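Local coordinates for 2-C-methyl-D-erythritol 2,4-cyclodiphosphate synthase (Thermus thermophilus, PDB 1IV3), which catalyses the conversion of 4-diphosphocytidyl-2-C-methyl-D-erythritol 2-phosphate to 2-C-methyl-D-erythritol 2,4-cyclodiphosphate with release of CMP, a step in isoprenoid biosynthesis, at residues D63-P66 with R67-G70; L77-A80 with M81-E85; A39-H42 with A43-D46; R11-E14 with G15-L18. The protein carries 3 engineered substitutions. One frame throughout, in Å; residues are numbered along the deposited sequence.

Interaction 1 (D63-P66 with R67-G70); sequences DTDP and RWRG
An Asx turn at D65 folds the loop between helices 57-60 and 73-86 back on itself: D65 OD1 accepts R67 N at 2.9 Å, on the anti side of the carboxylate. The same carboxylate is gripped side-on by the R67 guanidinium. R67 NH2 meets the syn lone pair of D65 OD2 at 2.6 Å, while R67 NE reaches D65 OD1 at 3.2 Å along an almost straight bond (168°). The two flat groups lie only 10° from coplanar, so each carboxylate oxygen faces its own nitrogen, and OD1 carries two donors of one residue. The R67 chain, bent at its third torsion (-40°), curls its head round to make this grip. An alanine in place of D65 would probably leave the R67 guanidinium without its mate and free to swing, and the R67 amide without its side-chain acceptor. The backbone of D65 works as well: its carbonyl O accepts both W68 N and R69 N, the latter at 3.0 Å. W68 runs alongside D65, with CD1 of the indole 3.4 Å from D65 CG, and its ring meets F61 edge-to-face. D63, T64 and D65 are predicted to take part in substrate binding, so the turn probably shapes one border of that site. On the other side of the loop the R69 chain, first extended, then bent, brings NH1 to the carbonyl of D63, the oxygen of D63 lying in the guanidinium plane at 2.9 Å from R69 NH1.

Interaction 2 (L77-A80 with M81-E85); sequences LREA and MRLVE. Engineered in segment 81-85: M81 (natural residue Leu).
E79 and R82, three residues apart on helix 73-86, form a two-pronged salt bridge along its outer surface. R82 NE donates to E79 OE1 at 2.9 Å in a nearly straight bond, and R82 NH2 donates to E79 OE2, also at 2.9 Å. Both oxygens are approached on their syn sides, but the carboxylate and guanidinium planes stand 43° apart, so the grip is twisted. The two side chains run in the same direction from the backbone; E79 bends at its second torsion (60°) and R82 at its third (72°), which turns the two heads together. A glutamine in place of E79 would probably leave the R82 guanidinium without its opposing charge and its head freer to turn. Next to the bridge, L83 CG rests 3.3 Å from E79 O, whose carbonyl also accepts L83 N. Across the helix, M81 SD, of an engineered residue, lies 4.2 Å from L77 CD2. Beyond this first shell, E79 also leans on F61, which is predicted to help bind substrate, while V84 packs on Y52 and L54. R78 has its own partner in E74, one turn earlier. Backbone bonds from i+4 to i, among them M81 N to L77 O and V84 N to A80 O, hold the helix; with E79 and R82 on its outer face and L77 and A80 packed on helix 39-50, it is an amphipathic alpha-helix.

Interaction 3 (A39-H42 with A43-D46); sequences AAMH and ALTD. Engineered in segment 39-42: M41 (natural residue Leu). With MG (magnesium ion), chain G.
T45 turns its hydroxyl back along helix 39-50 to M41, and the M41 carbonyl O is held twice, by T45 OG1 at 2.8 Å and by T45 N at 2.9 Å. The donors come from opposite faces of the carbonyl plane, the hydroxyl from well above it. The T45 first torsion of -59° sets OG1 beside its own backbone N, within reach of the preceding turn, so the buried hydroxyl finds an acceptor inside its own helix. M41, an engineered residue, and L44 point to another side of the helix, where M41 CE lies a loose 4.4 Å from L44 CD1; both pack on L116 of helix 109-120. A43 and A39 present small methyl groups to A144 of strand 141-150, and A43 N closes the helical turn on A39 O. H42 stands out from the helix toward the magnesium ion. With CG anti to the carbonyl carbon (chi1 -70°), this torsion carries the imidazole to the magnesium, which H42 ND1 binds at 2.0 Å. The ion is about equally far from the flanking carbons, 3.0 Å from H42 CG and 2.8 Å from H42 CE1, so ND1 meets it nearly head-on. D8, H10 and a water at 2.3 Å from the magnesium complete its known ligands. H42 O accepts D46 N, while the D46 carboxylate reaches on to the I57 amide. The second ring nitrogen of H42 is bonded to S73 OG, so the imidazole is fixed at both nitrogens: S73 is a second-shell residue that probably helps set the ring's rotation and keep ND1 aimed at the magnesium.

Interaction 4 (R11-E14 with G15-L18); sequences RLEE and GRPL
R16 folds back beside E13 across a tight turn, and its side chain can be traced from the backbone outward. R16 CB lies 3.7 Å from E13 O, the carbonyl that also receives R16 N in a weak hydrogen bond of 3.4 Å. CG, placed beside its own backbone N (chi1 -76°), still skirts that oxygen. The chain then runs extended along E13: R16 CD comes to 4.2 Å from E13 CB, and R16 NE closes to 3.6 Å from E13 CB. This methylene sits at the edge of the guanidinium, near its plane, and covers NE with carbon; NE is buried here and has no partner in the model. The two side chains lie side by side, pointing the same way, but any pairing of their charges is doubtful. R16 and E13 both also lean on L32. On the other side of the strand, L12 CD2 and L18 CD1 touch at 4.2 Å, bringing together buried leucines from before and after the bend. E14, at the corner, directs its carboxylate to R102, a residue of the substrate-binding loop, in a salt bridge. G15 follows with a positive phi of 74°, where a side chain would run into E14 O. E13 to R16 thus make a type II beta turn with glycine at its third position, carrying the chain from the end of strand 3-14 toward strand 18-20.

In the fold
Following the chain from the N terminus, interaction 4 comes first, turning the end of strand 3-14 toward the small hairpin of strands 18-20 and 23-25. Interaction 3 follows on helix 39-50, then interaction 1 in the loop after helix 57-60, and interaction 2 on helix 73-86. Each is local and the four stand in series, neither nesting nor crossing. In space, the helices of interactions 2 and 3 pack together: L77 CA lies 3.3 Å from T45 OG1, and A80 also meets T45. Interaction 1 joins interaction 2 through W68 CH2, 3.7 Å from E79 CG. Interaction 4 stands apart, across the chain's centre from interaction 2.

Interaction 1 (D63-P66 with R67-G70)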
loop_
_atom_site.group_PDB
_atom_site.type_symbol
_atom_site.label_atom_id
_atom_site.label_comp_id
_atom_site.label_asym_id
_atom_site.label_seq_id
_atom_site.Cartn_x
_atom_site.Cartn_y
_atom_site.Cartn_z
ATOM N N ASP A 63 17.496 11.465 14.522
ATOM C CA ASP A 63 17.536 12.161 15.813
ATOM C C ASP A 63 18.968 12.478 16.225
ATOM O O ASP A 63 19.198 13.073 17.281
ATOM C CB ASP A 63 16.811 11.353 16.884
ATOM C CG ASP A 63 17.314 9.939 17.048
ATOM O OD1 ASP A 63 17.922 9.406 16.097
ATOM O OD2 ASP A 63 17.095 9.360 18.137
ATOM N N THR A 64 19.932 12.089 15.400
ATOM C CA THR A 64 21.302 12.542 15.621
ATOM C C THR A 64 21.440 13.988 15.176
ATOM O O THR A 64 22.412 14.681 15.490
ATOM C CB THR A 64 22.319 11.697 14.842
ATOM O OG1 THR A 64 21.774 11.361 13.552
ATOM C CG2 THR A 64 22.564 10.402 15.588
ATOM N N ASP A 65 20.449 14.490 14.426
ATOM C CA ASP A 65 20.584 15.871 13.922
ATOM C C ASP A 65 19.872 16.835 14.854
ATOM O O ASP A 65 18.656 16.774 15.034
ATOM C CB ASP A 65 20.048 15.919 12.494
ATOM C CG ASP A 65 20.208 17.262 11.810
ATOM O OD1 ASP A 65 20.140 18.303 12.493
ATOM O OD2 ASP A 65 20.389 17.307 10.565
ATOM N N PRO A 66 20.590 17.745 15.499
ATOM C CA PRO A 66 19.944 18.593 16.513
ATOM C C PRO A 66 18.821 19.449 15.939
ATOM O O PRO A 66 17.923 19.868 16.683
ATOM C CB PRO A 66 21.090 19.477 17.021
ATOM C CG PRO A 66 22.218 19.345 16.060
ATOM C CD PRO A 66 22.027 18.022 15.362
ATOM N N ARG A 67 18.860 19.720 14.631
ATOM C CA ARG A 67 17.794 20.502 14.002
ATOM C C ARG A 67 16.450 19.795 14.120
ATOM O O ARG A 67 15.395 20.425 14.146
ATOM C CB ARG A 67 18.023 20.733 12.503
ATOM C CG ARG A 67 18.977 21.852 12.148
ATOM C CD ARG A 67 19.410 21.814 10.697
ATOM N NE ARG A 67 19.657 20.449 10.234
ATOM C CZ ARG A 67 19.848 20.168 8.945
ATOM N NH1 ARG A 67 19.805 21.194 8.103
ATOM N NH2 ARG A 67 20.070 18.931 8.512
ATOM N N TRP A 68 16.492 18.460 14.166
ATOM C CA TRP A 68 15.241 17.717 14.037
ATOM C C TRP A 68 14.854 16.944 15.283
ATOM O O TRP A 68 13.674 16.627 15.459
ATOM C CB TRP A 68 15.366 16.731 12.858
ATOM C CG TRP A 68 15.789 17.411 11.590
ATOM C CD1 TRP A 68 16.910 17.133 10.862
ATOM C CD2 TRP A 68 15.102 18.463 10.907
ATOM N NE1 TRP A 68 16.951 17.955 9.767
ATOM C CE2 TRP A 68 15.862 18.788 9.766
ATOM C CE3 TRP A 68 13.924 19.185 11.132
ATOM C CZ2 TRP A 68 15.478 19.786 8.868
ATOM C CZ3 TRP A 68 13.546 20.173 10.243
ATOM C CH2 TRP A 68 14.323 20.476 9.113
ATOM N N ARG A 69 15.822 16.621 16.139
ATOM C CA ARG A 69 15.469 15.825 17.326
ATOM C C ARG A 69 14.422 16.564 18.154
ATOM O O ARG A 69 14.523 17.780 18.332
ATOM C CB ARG A 69 16.707 15.517 18.166
ATOM C CG ARG A 69 16.376 14.831 19.484
ATOM C CD ARG A 69 17.590 14.321 20.235
ATOM N NE ARG A 69 18.454 15.382 20.743
ATOM C CZ ARG A 69 19.578 15.787 20.165
ATOM N NH1 ARG A 69 20.006 15.227 19.036
ATOM N NH2 ARG A 69 20.281 16.764 20.724
ATOM N N GLY A 70 13.407 15.851 18.657
ATOM C CA GLY A 70 12.432 16.514 19.498
ATOM C C GLY A 70 11.403 17.365 18.780
ATOM O O GLY A 70 10.459 17.823 19.442
HETATM O O HOH W 1 23.235 15.012 18.049
#

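Interaction 2 (L77-A80 with M81-E85)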
loop_
_atom_site.group_PDB
_atom_site.type_symbol
_atom_site.label_atom_id
_atom_site.label_comp_id
_atom_site.label_asym_id
_atom_site.label_seq_id
_atom_site.Cartn_x
_atom_site.Cartn_y
_atom_site.Cartn_z
ATOM N N LEU A 77 7.181 17.264 7.810
ATOM C CA LEU A 77 6.320 17.292 6.633
ATOM C C LEU A 77 6.502 18.591 5.864
ATOM O O LEU A 77 6.639 18.620 4.640
ATOM C CB LEU A 77 4.856 17.119 7.061
ATOM C CG LEU A 77 3.889 17.269 5.869
ATOM C CD1 LEU A 77 3.651 15.896 5.256
ATOM C CD2 LEU A 77 2.624 17.957 6.330
ATOM N N ARG A 78 6.514 19.707 6.610
ATOM C CA ARG A 78 6.734 21.003 5.960
ATOM C C ARG A 78 8.102 21.111 5.313
ATOM O O ARG A 78 8.261 21.729 4.256
ATOM C CB ARG A 78 6.548 22.122 6.997
ATOM C CG ARG A 78 5.157 22.116 7.625
ATOM C CD ARG A 78 4.834 23.468 8.240
ATOM N NE ARG A 78 3.414 23.603 8.600
ATOM C CZ ARG A 78 2.586 24.376 7.898
ATOM N NH1 ARG A 78 3.053 25.028 6.845
ATOM N NH2 ARG A 78 1.311 24.492 8.236
ATOM N N GLU A 79 9.142 20.539 5.910
ATOM C CA GLU A 79 10.438 20.595 5.225
ATOM C C GLU A 79 10.402 19.793 3.931
ATOM O O GLU A 79 10.943 20.182 2.892
ATOM C CB GLU A 79 11.517 20.091 6.174
ATOM C CG GLU A 79 12.930 20.045 5.658
ATOM C CD GLU A 79 13.514 21.369 5.217
ATOM O OE1 GLU A 79 12.904 22.451 5.353
ATOM O OE2 GLU A 79 14.662 21.320 4.707
ATOM N N ALA A 80 9.740 18.618 3.966
ATOM C CA ALA A 80 9.650 17.859 2.718
ATOM C C ALA A 80 8.891 18.657 1.691
ATOM O O ALA A 80 9.208 18.655 0.501
ATOM C CB ALA A 80 8.974 16.496 2.947
ATOM N N MET A 81 7.843 19.356 2.117
ATOM C CA MET A 81 7.091 20.166 1.167
ATOM C C MET A 81 8.047 21.206 0.583
ATOM O O MET A 81 8.026 21.491 -0.617
ATOM C CB MET A 81 5.863 20.828 1.811
ATOM C CG MET A 81 4.726 19.865 2.152
ATOM S SD MET A 81 3.401 20.552 3.172
ATOM C CE MET A 81 2.709 21.734 2.020
ATOM N N ARG A 82 8.907 21.769 1.435
ATOM C CA ARG A 82 9.789 22.839 0.934
ATOM C C ARG A 82 10.746 22.305 -0.118
ATOM O O ARG A 82 10.956 22.917 -1.167
ATOM C CB ARG A 82 10.594 23.479 2.065
ATOM C CG ARG A 82 11.469 24.654 1.606
ATOM C CD ARG A 82 12.264 25.226 2.777
ATOM N NE ARG A 82 13.343 24.316 3.174
ATOM C CZ ARG A 82 14.437 24.193 2.418
ATOM N NH1 ARG A 82 14.534 24.916 1.300
ATOM N NH2 ARG A 82 15.423 23.373 2.764
ATOM N N LEU A 83 11.321 21.136 0.162
ATOM C CA LEU A 83 12.263 20.493 -0.751
ATOM C C LEU A 83 11.609 20.124 -2.073
ATOM O O LEU A 83 12.200 20.349 -3.123
ATOM C CB LEU A 83 12.853 19.237 -0.106
ATOM C CG LEU A 83 13.680 19.451 1.159
ATOM C CD1 LEU A 83 13.996 18.113 1.817
ATOM C CD2 LEU A 83 14.965 20.211 0.851
ATOM N N VAL A 84 10.399 19.549 -2.083
ATOM C CA VAL A 84 9.876 19.243 -3.431
ATOM C C VAL A 84 9.425 20.503 -4.157
ATOM O O VAL A 84 9.552 20.564 -5.386
ATOM C CB VAL A 84 8.768 18.196 -3.307
ATOM C CG1 VAL A 84 9.369 17.010 -2.556
ATOM C CG2 VAL A 84 7.547 18.743 -2.596
ATOM N N GLU A 85 8.911 21.502 -3.426
ATOM C CA GLU A 85 8.434 22.740 -4.070
ATOM C C GLU A 85 9.627 23.408 -4.720
ATOM O O GLU A 85 9.576 23.963 -5.814
ATOM C CB GLU A 85 7.746 23.692 -3.094
ATOM C CG GLU A 85 6.315 23.283 -2.771
ATOM C CD GLU A 85 5.710 23.962 -1.563
ATOM O OE1 GLU A 85 6.257 24.975 -1.084
ATOM O OE2 GLU A 85 4.666 23.481 -1.064
#

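Interaction 3 (A39-H42 with A43-D46)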
loop_
_atom_site.group_PDB
_atom_site.type_symbol
_atom_site.label_atom_id
_atom_site.label_comp_id
_atom_site.label_asym_id
_atom_site.label_seq_id
_atom_site.Cartn_x
_atom_site.Cartn_y
_atom_site.Cartn_z
ATOM N N ALA A 39 2.088 8.493 12.764
ATOM C CA ALA A 39 2.275 7.643 11.592
ATOM C C ALA A 39 1.757 8.283 10.314
ATOM O O ALA A 39 2.301 8.078 9.224
ATOM C CB ALA A 39 1.595 6.315 11.904
ATOM N N ALA A 40 0.668 9.046 10.405
ATOM C CA ALA A 40 0.098 9.770 9.274
ATOM C C ALA A 40 1.124 10.757 8.724
ATOM O O ALA A 40 1.469 10.763 7.551
ATOM C CB ALA A 40 -1.154 10.554 9.666
ATOM N N MET A 41 1.619 11.609 9.632
ATOM C CA MET A 41 2.628 12.573 9.214
ATOM C C MET A 41 3.837 11.854 8.622
ATOM O O MET A 41 4.375 12.267 7.593
ATOM C CB MET A 41 3.113 13.444 10.373
ATOM C CG MET A 41 2.181 14.527 10.869
ATOM S SD MET A 41 1.940 15.942 9.770
ATOM C CE MET A 41 0.398 15.558 9.037
ATOM N N HIS A 42 4.307 10.774 9.250
ATOM C CA HIS A 42 5.524 10.137 8.736
ATOM C C HIS A 42 5.325 9.519 7.355
ATOM O O HIS A 42 6.178 9.687 6.482
ATOM C CB HIS A 42 6.010 9.049 9.691
ATOM C CG HIS A 42 6.550 9.642 10.949
ATOM N ND1 HIS A 42 7.019 8.905 12.001
ATOM C CD2 HIS A 42 6.690 10.952 11.296
ATOM C CE1 HIS A 42 7.433 9.717 12.965
ATOM N NE2 HIS A 42 7.240 10.965 12.561
ATOM N N ALA A 43 4.184 8.857 7.197
ATOM C CA ALA A 43 3.945 8.222 5.888
ATOM C C ALA A 43 3.761 9.253 4.783
ATOM O O ALA A 43 4.220 9.052 3.658
ATOM C CB ALA A 43 2.727 7.307 5.975
ATOM N N LEU A 44 3.086 10.374 5.074
ATOM C CA LEU A 44 2.928 11.443 4.085
ATOM C C LEU A 44 4.280 12.048 3.744
ATOM O O LEU A 44 4.574 12.364 2.592
ATOM C CB LEU A 44 1.988 12.549 4.614
ATOM C CG LEU A 44 0.516 12.130 4.675
ATOM C CD1 LEU A 44 -0.327 13.082 5.514
ATOM C CD2 LEU A 44 -0.029 12.011 3.253
ATOM N N THR A 45 5.123 12.216 4.767
ATOM C CA THR A 45 6.432 12.850 4.531
ATOM C C THR A 45 7.305 11.952 3.647
ATOM O O THR A 45 7.932 12.390 2.668
ATOM C CB THR A 45 7.142 13.140 5.860
ATOM O OG1 THR A 45 6.357 14.002 6.700
ATOM C CG2 THR A 45 8.450 13.897 5.620
ATOM N N ASP A 46 7.349 10.663 3.999
ATOM C CA ASP A 46 8.083 9.716 3.157
ATOM C C ASP A 46 7.521 9.698 1.731
ATOM O O ASP A 46 8.283 9.628 0.766
ATOM C CB ASP A 46 8.068 8.305 3.735
ATOM C CG ASP A 46 9.190 8.012 4.717
ATOM O OD1 ASP A 46 10.116 8.846 4.827
ATOM O OD2 ASP A 46 9.177 6.941 5.368
HETATM MG MG MG G . 6.955 6.982 12.379
HETATM O O HOH W 2 9.211 6.434 12.153
#

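Interaction 4 (R11-E14 with G15-L18)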
loop_
_atom_site.group_PDB
_atom_site.type_symbol
_atom_site.label_atom_id
_atom_site.label_comp_id
_atom_site.label_asym_id
_atom_site.label_seq_id
_atom_site.Cartn_x
_atom_site.Cartn_y
_atom_site.Cartn_z
ATOM N N ARG A 11 4.557 0.969 17.462
ATOM C CA ARG A 11 4.035 0.194 18.572
ATOM C C ARG A 11 3.189 1.162 19.396
ATOM O O ARG A 11 3.550 2.315 19.626
ATOM C CB ARG A 11 5.160 -0.398 19.391
ATOM C CG ARG A 11 4.866 -1.580 20.283
ATOM C CD ARG A 11 6.153 -2.376 20.536
ATOM N NE ARG A 11 6.184 -3.582 19.710
ATOM C CZ ARG A 11 5.277 -4.553 19.747
ATOM N NH1 ARG A 11 4.241 -4.493 20.574
ATOM N NH2 ARG A 11 5.403 -5.607 18.945
ATOM N N LEU A 12 2.056 0.629 19.839
ATOM C CA LEU A 12 1.209 1.481 20.680
ATOM C C LEU A 12 1.337 1.058 22.137
ATOM O O LEU A 12 1.322 -0.128 22.463
ATOM C CB LEU A 12 -0.229 1.389 20.184
ATOM C CG LEU A 12 -0.551 2.110 18.879
ATOM C CD1 LEU A 12 -1.905 1.641 18.371
ATOM C CD2 LEU A 12 -0.523 3.628 19.072
ATOM N N GLU A 13 1.462 2.025 23.050
ATOM C CA GLU A 13 1.500 1.578 24.448
ATOM C C GLU A 13 0.550 2.388 25.320
ATOM O O GLU A 13 0.281 3.567 25.092
ATOM C CB GLU A 13 2.933 1.643 24.972
ATOM C CG GLU A 13 3.447 0.297 25.478
ATOM C CD GLU A 13 4.664 -0.184 24.709
ATOM O OE1 GLU A 13 5.350 0.680 24.117
ATOM O OE2 GLU A 13 4.913 -1.408 24.701
ATOM N N GLU A 14 0.042 1.703 26.354
ATOM C CA GLU A 14 -0.885 2.325 27.279
ATOM C C GLU A 14 -0.313 3.575 27.953
ATOM O O GLU A 14 0.840 3.608 28.384
ATOM C CB GLU A 14 -1.338 1.289 28.329
ATOM C CG GLU A 14 -2.831 1.018 28.191
ATOM C CD GLU A 14 -3.087 -0.400 27.723
ATOM O OE1 GLU A 14 -4.064 -0.643 26.988
ATOM O OE2 GLU A 14 -2.282 -1.281 28.101
ATOM N N GLY A 15 -1.171 4.590 28.009
ATOM C CA GLY A 15 -0.975 5.847 28.678
ATOM C C GLY A 15 -0.023 6.799 28.002
ATOM O O GLY A 15 0.388 7.796 28.585
ATOM N N ARG A 16 0.369 6.548 26.761
ATOM C CA ARG A 16 1.172 7.526 26.029
ATOM C C ARG A 16 0.254 8.392 25.173
ATOM O O ARG A 16 -0.782 7.898 24.705
ATOM C CB ARG A 16 2.175 6.797 25.145
ATOM C CG ARG A 16 3.378 6.194 25.842
ATOM C CD ARG A 16 4.335 5.587 24.818
ATOM N NE ARG A 16 5.074 4.469 25.407
ATOM C CZ ARG A 16 6.040 4.655 26.300
ATOM N NH1 ARG A 16 6.343 5.896 26.664
ATOM N NH2 ARG A 16 6.689 3.619 26.816
ATOM N N PRO A 17 0.571 9.647 24.926
ATOM C CA PRO A 17 -0.285 10.481 24.062
ATOM C C PRO A 17 -0.300 9.957 22.632
ATOM O O PRO A 17 0.674 9.445 22.090
ATOM C CB PRO A 17 0.386 11.863 24.114
ATOM C CG PRO A 17 1.818 11.521 24.408
ATOM C CD PRO A 17 1.747 10.400 25.413
ATOM N N LEU A 18 -1.458 10.091 21.991
ATOM C CA LEU A 18 -1.575 9.657 20.605
ATOM C C LEU A 18 -1.634 10.871 19.685
ATOM O O LEU A 18 -2.513 11.718 19.865
ATOM C CB LEU A 18 -2.834 8.807 20.397
ATOM C CG LEU A 18 -3.080 8.418 18.938
ATOM C CD1 LEU A 18 -1.979 7.514 18.414
ATOM C CD2 LEU A 18 -4.440 7.745 18.785
#